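Local atomic coordinates of iron-regulated outer membrane protein (Neisseria meningitidis, PDB entry 4B7O), a protein that transports iron across the outer membrane as a TonB-dependent transporter, probably as part of siderophore uptake. Residues 346-351 against 515-520; 340-345 against 353-358; 394-399 against 435-440. All blocks are in the same frame, centred on the assembly; numbering follows the deposited sequence.

Contact 1 (346-351 against 515-520); sequences GYAGNV and DALQTH
Leu-517 meets Ala-348 with the end of its side chain: CD1 lies 3.5 Å from Ala-348 CB, while CG and CD2 of the leucine also stay within packing distance of that methyl group. With CG anti to the backbone N (chi1 -171°), the branch carries CD1 and CD2 to Ala-348, although the CB of the leucine does not itself point at it. Leu-517 is also touched by the side chains of Asn-355 and Thr-357 of strand 355-373, which places the pair against that strand.

Gln-518 comes next and runs alongside Tyr-347, both side chains pointing the same way. Its amide sits at the ring edge, OE1 being 3.8 Å from Tyr-347 CD1, and stands nearly upright to the ring, the two planes 85° apart. Its CG also packs 3.5 Å from Tyr-347 O.

Segment 346-351 belongs to the loop joining strands 323-339 and 355-373 of the TonB-dependent receptor barrel, with a type I turn from Gly-346 to Gly-349; segment 515-520 lies in the loop after strand 498-509 and before the short strand 525-528. Plug-range residues approach the same place: His-133 meets the Tyr-347 ring, and Leu-517 and Ile-130 share a backbone hydrogen bond.

His-520 supplies the hydrogen bond across the segments. Its NE2 donates to Tyr-347 O at 2.9 Å, with a bent N-H...O angle of 138°; the acceptor lies close to the imidazole plane. Gln-518 O stands over the centre of one ring face, 3.9 Å above the plane. On the other ring nitrogen, ND1 is hydrogen-bonded to the backbone N of Lys-522, which fixes the rotation of the imidazole from both ends.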
loop_
_atom_site.group_PDB
_atom_site.type_symbol
_atom_site.label_atom_id
_atom_site.label_comp_id
_atom_site.label_asym_id
_atom_site.label_seq_id
_atom_site.Cartn_x
_atom_site.Cartn_y
_atom_site.Cartn_z
ATOM N N GLY A 346 -16.824 13.385 -16.246
ATOM C CA GLY A 346 -16.334 13.055 -17.629
ATOM C C GLY A 346 -15.456 11.796 -17.703
ATOM O O GLY A 346 -15.504 11.040 -18.690
ATOM N N TYR A 347 -14.670 11.561 -16.627
ATOM C CA TYR A 347 -13.774 10.424 -16.507
ATOM C C TYR A 347 -14.594 9.168 -16.574
ATOM O O TYR A 347 -14.220 8.225 -17.286
ATOM C CB TYR A 347 -12.939 10.469 -15.191
ATOM C CG TYR A 347 -11.996 11.657 -15.142
ATOM C CD1 TYR A 347 -10.852 11.705 -15.959
ATOM C CD2 TYR A 347 -12.253 12.750 -14.313
ATOM C CE1 TYR A 347 -9.989 12.795 -15.928
ATOM C CE2 TYR A 347 -11.408 13.860 -14.289
ATOM C CZ TYR A 347 -10.281 13.876 -15.101
ATOM O OH TYR A 347 -9.424 14.966 -15.078
ATOM N N ALA A 348 -15.712 9.152 -15.847
ATOM C CA ALA A 348 -16.628 7.992 -15.827
ATOM C C ALA A 348 -17.573 7.930 -17.019
ATOM O O ALA A 348 -18.399 6.995 -17.125
ATOM C CB ALA A 348 -17.435 7.966 -14.530
ATOM N N GLY A 349 -17.449 8.921 -17.909
ATOM C CA GLY A 349 -18.234 8.930 -19.132
ATOM C C GLY A 349 -19.488 9.779 -19.027
ATOM O O GLY A 349 -20.188 9.956 -20.014
ATOM N N ASN A 350 -19.749 10.340 -17.844
ATOM C CA ASN A 350 -20.967 11.091 -17.607
ATOM C C ASN A 350 -22.125 10.121 -17.742
ATOM O O ASN A 350 -23.169 10.464 -18.279
ATOM C CB ASN A 350 -21.150 12.227 -18.646
ATOM C CG ASN A 350 -19.952 13.146 -18.736
ATOM O OD1 ASN A 350 -19.126 12.991 -19.628
ATOM N ND2 ASN A 350 -19.852 14.111 -17.828
ATOM N N VAL A 351 -21.918 8.882 -17.316
ATOM C CA VAL A 351 -23.049 7.960 -17.207
ATOM C C VAL A 351 -24.122 8.616 -16.336
ATOM O O VAL A 351 -23.860 9.087 -15.220
ATOM C CB VAL A 351 -22.628 6.604 -16.619
ATOM C CG1 VAL A 351 -23.839 5.777 -16.241
ATOM C CG2 VAL A 351 -21.712 5.862 -17.580
ATOM N N ASP A 515 -6.597 3.386 -16.345
ATOM C CA ASP A 515 -7.580 3.560 -15.226
ATOM C C ASP A 515 -8.868 2.827 -15.508
ATOM O O ASP A 515 -9.430 2.925 -16.618
ATOM C CB ASP A 515 -7.909 5.036 -15.029
ATOM C CG ASP A 515 -6.700 5.847 -14.648
ATOM O OD1 ASP A 515 -5.608 5.213 -14.603
ATOM O OD2 ASP A 515 -6.840 7.087 -14.396
ATOM N N ALA A 516 -9.326 2.073 -14.531
ATOM C CA ALA A 516 -10.524 1.251 -14.693
ATOM C C ALA A 516 -11.717 2.111 -15.089
ATOM O O ALA A 516 -12.513 1.712 -15.936
ATOM C CB ALA A 516 -10.867 0.477 -13.391
ATOM N N LEU A 517 -11.837 3.269 -14.441
ATOM C CA LEU A 517 -12.979 4.137 -14.617
ATOM C C LEU A 517 -13.026 4.791 -16.004
ATOM O O LEU A 517 -14.002 5.444 -16.348
ATOM C CB LEU A 517 -13.024 5.201 -13.527
ATOM C CG LEU A 517 -14.340 5.980 -13.588
ATOM C CD1 LEU A 517 -15.607 5.109 -13.542
ATOM C CD2 LEU A 517 -14.308 7.036 -12.498
ATOM N N GLN A 518 -12.005 4.571 -16.821
ATOM C CA GLN A 518 -11.989 5.197 -18.133
ATOM C C GLN A 518 -11.941 4.153 -19.171
ATOM O O GLN A 518 -11.890 4.462 -20.345
ATOM C CB GLN A 518 -10.797 6.120 -18.295
ATOM C CG GLN A 518 -10.804 7.290 -17.359
ATOM C CD GLN A 518 -10.069 8.474 -17.994
ATOM O OE1 GLN A 518 -10.611 9.203 -18.853
ATOM N NE2 GLN A 518 -8.829 8.671 -17.585
ATOM N N THR A 519 -12.018 2.904 -18.755
ATOM C CA THR A 519 -11.969 1.796 -19.683
ATOM C C THR A 519 -13.046 1.798 -20.809
ATOM O O THR A 519 -12.794 1.285 -21.914
ATOM C CB THR A 519 -12.008 0.493 -18.905
ATOM O OG1 THR A 519 -10.890 0.475 -17.997
ATOM C CG2 THR A 519 -11.911 -0.668 -19.852
ATOM N N HIS A 520 -14.218 2.380 -20.530
ATOM C CA HIS A 520 -15.308 2.517 -21.520
ATOM C C HIS A 520 -14.902 3.183 -22.815
ATOM O O HIS A 520 -15.543 2.973 -23.849
ATOM C CB HIS A 520 -16.471 3.289 -20.896
ATOM C CG HIS A 520 -16.040 4.540 -20.190
ATOM N ND1 HIS A 520 -15.608 5.627 -20.854
ATOM C CD2 HIS A 520 -15.938 4.833 -18.849
ATOM C CE1 HIS A 520 -15.270 6.577 -19.987
ATOM N NE2 HIS A 520 -15.468 6.092 -18.756
#

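Contact 2 (340-345 against 353-358); sequences ADDKDN and GPNHTR
Asp-341 and Gly-353 meet where the loop between barrel strands 323-339 and 355-373 closes on itself, at the end of an antiparallel strand pair of the TonB-dependent receptor barrel. Asn-355 begins the second strand and is backbone-bonded to Ser-339 of the first, so the contact lies just beyond their regular pairing.

The hydrogen bonds centre on carboxylates. Gly-353 N donates to Asp-341 OD1 over 2.8 Å and nearly straight, at 164°. Lys-343 N gives the same oxygen a second bond, 3.1 Å long, which makes an Asx turn. The two donors arrive from opposite faces of the carboxylate plane, each well out of it, and so grip OD1 between them. A chi1 of -167° turns the carboxylate back toward Gly-353 N although the CB of Asp-341 starts away from the other segment. Farther in, Asn-355 ND2 donates to Asp-342 OD2; their side chains cross at about a right angle with planes 83° apart, but the oxygen is modelled too close to Asn-355 CB for the bond length to be trusted.

Asp-342 has further partners: OD1 is hydrogen-bonded to Ser-339 OG, and Arg-337 pairs in a salt bridge with OD2, whose placement is less sure. The arginine would be expected to keep this buried carboxylate ionised.

Packing is backbone-led. The CA atoms of Asp-341 and Gly-353 are 4.0 Å apart. Next to Gly-353, the Pro-354 ring meets the Ala-340 carbonyl, with CD 3.5 Å from Ala-340 O.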
loop_
_atom_site.group_PDB
_atom_site.type_symbol
_atom_site.label_atom_id
_atom_site.label_comp_id
_atom_site.label_asym_id
_atom_site.label_seq_id
_atom_site.Cartn_x
_atom_site.Cartn_y
_atom_site.Cartn_z
ATOM N N ALA A 340 -23.757 6.738 -7.511
ATOM C CA ALA A 340 -25.205 6.956 -7.598
ATOM C C ALA A 340 -25.542 7.689 -8.902
ATOM O O ALA A 340 -26.504 7.326 -9.571
ATOM C CB ALA A 340 -25.705 7.737 -6.383
ATOM N N ASP A 341 -24.735 8.690 -9.276
ATOM C CA ASP A 341 -24.963 9.444 -10.492
ATOM C C ASP A 341 -23.669 10.004 -11.006
ATOM O O ASP A 341 -23.083 10.912 -10.394
ATOM C CB ASP A 341 -25.922 10.621 -10.229
ATOM C CG ASP A 341 -26.464 11.273 -11.535
ATOM O OD1 ASP A 341 -26.131 10.840 -12.678
ATOM O OD2 ASP A 341 -27.249 12.241 -11.399
ATOM N N ASP A 342 -23.247 9.530 -12.175
ATOM C CA ASP A 342 -21.971 9.985 -12.726
ATOM C C ASP A 342 -22.112 11.100 -13.735
ATOM O O ASP A 342 -21.140 11.471 -14.402
ATOM C CB ASP A 342 -21.244 8.822 -13.373
ATOM C CG ASP A 342 -20.282 8.162 -12.426
ATOM O OD1 ASP A 342 -19.896 8.834 -11.461
ATOM O OD2 ASP A 342 -19.906 6.992 -12.647
ATOM N N LYS A 343 -23.329 11.626 -13.875
ATOM C CA LYS A 343 -23.619 12.511 -14.987
ATOM C C LYS A 343 -22.531 13.587 -15.209
ATOM O O LYS A 343 -22.139 13.849 -16.351
ATOM C CB LYS A 343 -25.002 13.127 -14.812
ATOM C CG LYS A 343 -25.100 14.291 -13.835
ATOM C CD LYS A 343 -26.492 14.874 -13.986
ATOM C CE LYS A 343 -27.289 14.729 -12.703
ATOM N NZ LYS A 343 -27.066 15.909 -11.809
ATOM N N ASP A 344 -22.030 14.171 -14.117
ATOM C CA ASP A 344 -21.031 15.238 -14.175
ATOM C C ASP A 344 -19.571 14.797 -14.076
ATOM O O ASP A 344 -18.674 15.609 -13.865
ATOM C CB ASP A 344 -21.320 16.255 -13.094
ATOM C CG ASP A 344 -22.544 17.053 -13.397
ATOM O OD1 ASP A 344 -22.772 17.382 -14.591
ATOM O OD2 ASP A 344 -23.272 17.355 -12.436
ATOM N N ASN A 345 -19.360 13.503 -14.235
ATOM C CA ASN A 345 -18.055 12.924 -14.149
ATOM C C ASN A 345 -17.638 12.565 -15.572
ATOM O O ASN A 345 -18.083 11.555 -16.075
ATOM C CB ASN A 345 -18.180 11.671 -13.250
ATOM C CG ASN A 345 -16.836 11.079 -12.845
ATOM O OD1 ASN A 345 -15.894 11.047 -13.638
ATOM N ND2 ASN A 345 -16.761 10.565 -11.620
ATOM N N GLY A 353 -27.053 8.477 -13.860
ATOM C CA GLY A 353 -27.555 7.532 -12.833
ATOM C C GLY A 353 -26.495 6.509 -12.461
ATOM O O GLY A 353 -25.327 6.683 -12.814
ATOM N N PRO A 354 -26.897 5.421 -11.778
ATOM C CA PRO A 354 -25.908 4.492 -11.246
ATOM C C PRO A 354 -24.812 4.106 -12.261
ATOM O O PRO A 354 -25.117 3.849 -13.436
ATOM C CB PRO A 354 -26.744 3.272 -10.809
ATOM C CG PRO A 354 -28.119 3.785 -10.581
ATOM C CD PRO A 354 -28.282 4.979 -11.499
ATOM N N ASN A 355 -23.555 4.106 -11.805
ATOM C CA ASN A 355 -22.425 3.618 -12.600
ATOM C C ASN A 355 -21.597 2.628 -11.788
ATOM O O ASN A 355 -21.172 2.978 -10.713
ATOM C CB ASN A 355 -21.550 4.788 -13.064
ATOM C CG ASN A 355 -20.578 4.370 -14.137
ATOM O OD1 ASN A 355 -20.770 3.311 -14.736
ATOM N ND2 ASN A 355 -19.540 5.190 -14.405
ATOM N N HIS A 356 -21.398 1.414 -12.291
ATOM C CA HIS A 356 -20.693 0.342 -11.594
ATOM C C HIS A 356 -19.454 0.067 -12.350
ATOM O O HIS A 356 -19.491 -0.117 -13.566
ATOM C CB HIS A 356 -21.493 -0.960 -11.554
ATOM C CG HIS A 356 -22.703 -0.887 -10.681
ATOM N ND1 HIS A 356 -23.810 -0.152 -11.020
ATOM C CD2 HIS A 356 -22.967 -1.450 -9.421
ATOM C CE1 HIS A 356 -24.734 -0.257 -10.030
ATOM N NE2 HIS A 356 -24.215 -1.032 -9.048
ATOM N N THR A 357 -18.329 0.051 -11.636
ATOM C CA THR A 357 -17.042 -0.296 -12.221
ATOM C C THR A 357 -16.383 -1.354 -11.344
ATOM O O THR A 357 -16.355 -1.234 -10.087
ATOM C CB THR A 357 -16.136 0.929 -12.397
ATOM O OG1 THR A 357 -16.938 2.090 -12.667
ATOM C CG2 THR A 357 -15.143 0.700 -13.569
ATOM N N ARG A 358 -15.854 -2.381 -12.009
ATOM C CA ARG A 358 -15.327 -3.515 -11.307
ATOM C C ARG A 358 -13.936 -3.889 -11.776
ATOM O O ARG A 358 -13.637 -3.772 -12.963
ATOM C CB ARG A 358 -16.273 -4.717 -11.486
ATOM C CG ARG A 358 -16.670 -5.348 -10.168
ATOM C CD ARG A 358 -17.987 -6.108 -10.222
ATOM N NE ARG A 358 -17.838 -7.335 -10.995
ATOM C CZ ARG A 358 -18.554 -7.603 -12.086
ATOM N NH1 ARG A 358 -19.455 -6.722 -12.501
ATOM N NH2 ARG A 358 -18.383 -8.736 -12.766
#

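Contact 3 (394-399 against 435-440)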
loop_
_atom_site.group_PDB
_atom_site.type_symbol
_atom_site.label_atom_id
_atom_site.label_comp_id
_atom_site.label_asym_id
_atom_site.label_seq_id
_atom_site.Cartn_x
_atom_site.Cartn_y
_atom_site.Cartn_z
ATOM N N PHE A 394 -19.282 -0.034 -22.503
ATOM C CA PHE A 394 -18.386 0.825 -23.254
ATOM C C PHE A 394 -19.060 2.046 -23.880
ATOM O O PHE A 394 -20.232 1.994 -24.174
ATOM C CB PHE A 394 -17.638 -0.031 -24.242
ATOM C CG PHE A 394 -16.803 -1.084 -23.562
ATOM C CD1 PHE A 394 -15.512 -0.765 -23.068
ATOM C CD2 PHE A 394 -17.302 -2.362 -23.339
ATOM C CE1 PHE A 394 -14.744 -1.710 -22.415
ATOM C CE2 PHE A 394 -16.521 -3.328 -22.662
ATOM C CZ PHE A 394 -15.249 -2.988 -22.189
ATOM N N LEU A 395 -18.327 3.146 -24.053
ATOM C CA LEU A 395 -18.898 4.407 -24.487
ATOM C C LEU A 395 -18.054 5.090 -25.568
ATOM O O LEU A 395 -18.150 6.299 -25.790
ATOM C CB LEU A 395 -19.140 5.344 -23.315
ATOM C CG LEU A 395 -20.066 4.840 -22.186
ATOM C CD1 LEU A 395 -19.769 5.587 -20.882
ATOM C CD2 LEU A 395 -21.553 4.956 -22.519
ATOM N N ASN A 396 -17.240 4.327 -26.270
ATOM C CA ASN A 396 -16.417 4.939 -27.315
ATOM C C ASN A 396 -17.257 5.677 -28.353
ATOM O O ASN A 396 -16.876 6.767 -28.816
ATOM C CB ASN A 396 -15.485 3.942 -27.989
ATOM C CG ASN A 396 -16.080 2.556 -28.113
ATOM O OD1 ASN A 396 -16.812 2.104 -27.252
ATOM N ND2 ASN A 396 -15.730 1.854 -29.181
ATOM N N GLY A 397 -18.424 5.117 -28.680
ATOM C CA GLY A 397 -19.343 5.748 -29.663
ATOM C C GLY A 397 -19.740 7.181 -29.323
ATOM O O GLY A 397 -20.026 7.981 -30.229
ATOM N N GLU A 398 -19.746 7.500 -28.022
ATOM C CA GLU A 398 -19.948 8.867 -27.539
ATOM C C GLU A 398 -18.660 9.671 -27.656
ATOM O O GLU A 398 -18.608 10.817 -27.179
ATOM C CB GLU A 398 -20.424 8.885 -26.071
ATOM C CG GLU A 398 -21.633 7.975 -25.766
ATOM C CD GLU A 398 -22.415 8.284 -24.461
ATOM O OE1 GLU A 398 -21.836 8.721 -23.460
ATOM O OE2 GLU A 398 -23.655 8.063 -24.416
ATOM N N PHE A 399 -17.616 9.090 -28.273
ATOM C CA PHE A 399 -16.334 9.813 -28.367
ATOM C C PHE A 399 -16.414 11.067 -29.248
ATOM O O PHE A 399 -17.079 11.082 -30.282
ATOM C CB PHE A 399 -15.157 8.921 -28.810
ATOM C CG PHE A 399 -13.915 9.709 -29.111
ATOM C CD1 PHE A 399 -13.161 10.282 -28.072
ATOM C CD2 PHE A 399 -13.535 9.961 -30.429
ATOM C CE1 PHE A 399 -12.036 11.056 -28.344
ATOM C CE2 PHE A 399 -12.405 10.733 -30.712
ATOM C CZ PHE A 399 -11.655 11.277 -29.665
ATOM N N TYR A 435 -14.613 1.399 -33.153
ATOM C CA TYR A 435 -13.975 0.341 -32.347
ATOM C C TYR A 435 -14.914 -0.551 -31.536
ATOM O O TYR A 435 -15.894 -0.082 -30.968
ATOM C CB TYR A 435 -12.920 0.943 -31.424
ATOM C CG TYR A 435 -11.486 0.700 -31.858
ATOM C CD1 TYR A 435 -10.962 -0.595 -31.912
ATOM C CD2 TYR A 435 -10.644 1.781 -32.185
ATOM C CE1 TYR A 435 -9.643 -0.804 -32.295
ATOM C CE2 TYR A 435 -9.329 1.582 -32.571
ATOM C CZ TYR A 435 -8.837 0.301 -32.612
ATOM O OH TYR A 435 -7.540 0.089 -33.006
ATOM N N LYS A 436 -14.595 -1.836 -31.468
ATOM C CA LYS A 436 -15.406 -2.745 -30.704
ATOM C C LYS A 436 -14.703 -3.242 -29.431
ATOM O O LYS A 436 -14.172 -4.368 -29.368
ATOM C CB LYS A 436 -15.872 -3.914 -31.564
ATOM C CG LYS A 436 -17.217 -3.690 -32.281
ATOM C CD LYS A 436 -17.350 -2.362 -33.070
ATOM C CE LYS A 436 -18.515 -2.378 -34.056
ATOM N NZ LYS A 436 -19.222 -1.075 -34.159
ATOM N N LEU A 437 -14.749 -2.383 -28.413
ATOM C CA LEU A 437 -14.045 -2.569 -27.141
ATOM C C LEU A 437 -14.514 -3.759 -26.323
ATOM O O LEU A 437 -15.678 -4.025 -26.274
ATOM C CB LEU A 437 -14.191 -1.304 -26.332
ATOM C CG LEU A 437 -13.134 -0.267 -26.659
ATOM C CD1 LEU A 437 -12.457 -0.408 -28.029
ATOM C CD2 LEU A 437 -13.723 1.105 -26.463
ATOM N N SER A 438 -13.575 -4.504 -25.748
ATOM C CA SER A 438 -13.909 -5.498 -24.726
ATOM C C SER A 438 -13.129 -5.227 -23.397
ATOM O O SER A 438 -12.379 -4.225 -23.250
ATOM C CB SER A 438 -13.667 -6.910 -25.259
ATOM O OG SER A 438 -12.363 -6.988 -25.747
ATOM N N ASN A 439 -13.325 -6.111 -22.428
ATOM C CA ASN A 439 -12.705 -5.977 -21.130
ATOM C C ASN A 439 -11.203 -6.243 -21.154
ATOM O O ASN A 439 -10.776 -7.372 -21.451
ATOM C CB ASN A 439 -13.338 -6.981 -20.203
ATOM C CG ASN A 439 -14.695 -6.549 -19.766
ATOM O OD1 ASN A 439 -15.154 -5.475 -20.164
ATOM N ND2 ASN A 439 -15.322 -7.332 -18.909
ATOM N N PRO A 440 -10.408 -5.244 -20.773
ATOM C CA PRO A 440 -8.959 -5.374 -20.712
ATOM C C PRO A 440 -8.593 -6.368 -19.661
ATOM O O PRO A 440 -9.310 -6.482 -18.653
ATOM C CB PRO A 440 -8.489 -3.988 -20.308
ATOM C CG PRO A 440 -9.688 -3.096 -20.506
ATOM C CD PRO A 440 -10.848 -3.985 -20.178
#
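Phe-394, Asn-396 and Leu-437 have the most surface buried here, Phe-394 the most of the three. Leu-437 CB lies over one face of the Phe-394 ring in a CH-pi contact, 4.0 Å from the centroid and 28° off the normal. Leu-437 O stands over the same face nearer the rim, 3.7 Å above the plane. At the ring edge, Asn-439 OD1 approaches CZ of Phe-394 to 3.2 Å, its amide plane oblique to the ring; the ND2 of that amide is bonded to Glu-388, which holds it in place. The ring is set there by chi1 of -61°, with CG anti to the carbonyl carbon.

Asn-396 comes toward Leu-437 from the opposite direction, Asn-396 CG lying 3.2 Å from Leu-437 CD2. Its ND2 makes a weak hydrogen bond to Tyr-435 O, short at 2.6 Å but bent to 123°. The leucine is therefore packed between an aromatic ring at its CB and an amide at its tip.

The two segments flank helix 423-434 in the connection from strand 376-391 to strand 441-455. Val-432 of the helix touches Asn-396, Ile-525 of strand 525-528 packs on Leu-437, and Pro-440 is backbone-bonded to Ile-389 where the chain re-enters the barrel wall.

Overall arrangement
All three contacts lie on the same side of the chain's centre, in loops beside the barrel strands, except that segment 353-358 runs into strand 355-373. Contact 1 is buried, contact 2 partly so, and contact 3 lies at the surface. Contacts 1 and 2 draw on the same connection between strands 323-339 and 355-373: their centres are about 9 Å apart, and Asn-350 N probably bonds to Asn-345 O. Contact 3 belongs to the helix-bearing connection from strand 376-391 to strand 441-455 and meets contact 1 through a probable bond from Leu-395 N to His-520 O. Contacts 2 and 3 do not touch. Carboxylates dominate contact 2, an imidazole-carbonyl bond contact 1, and aromatic-aliphatic packing contact 3.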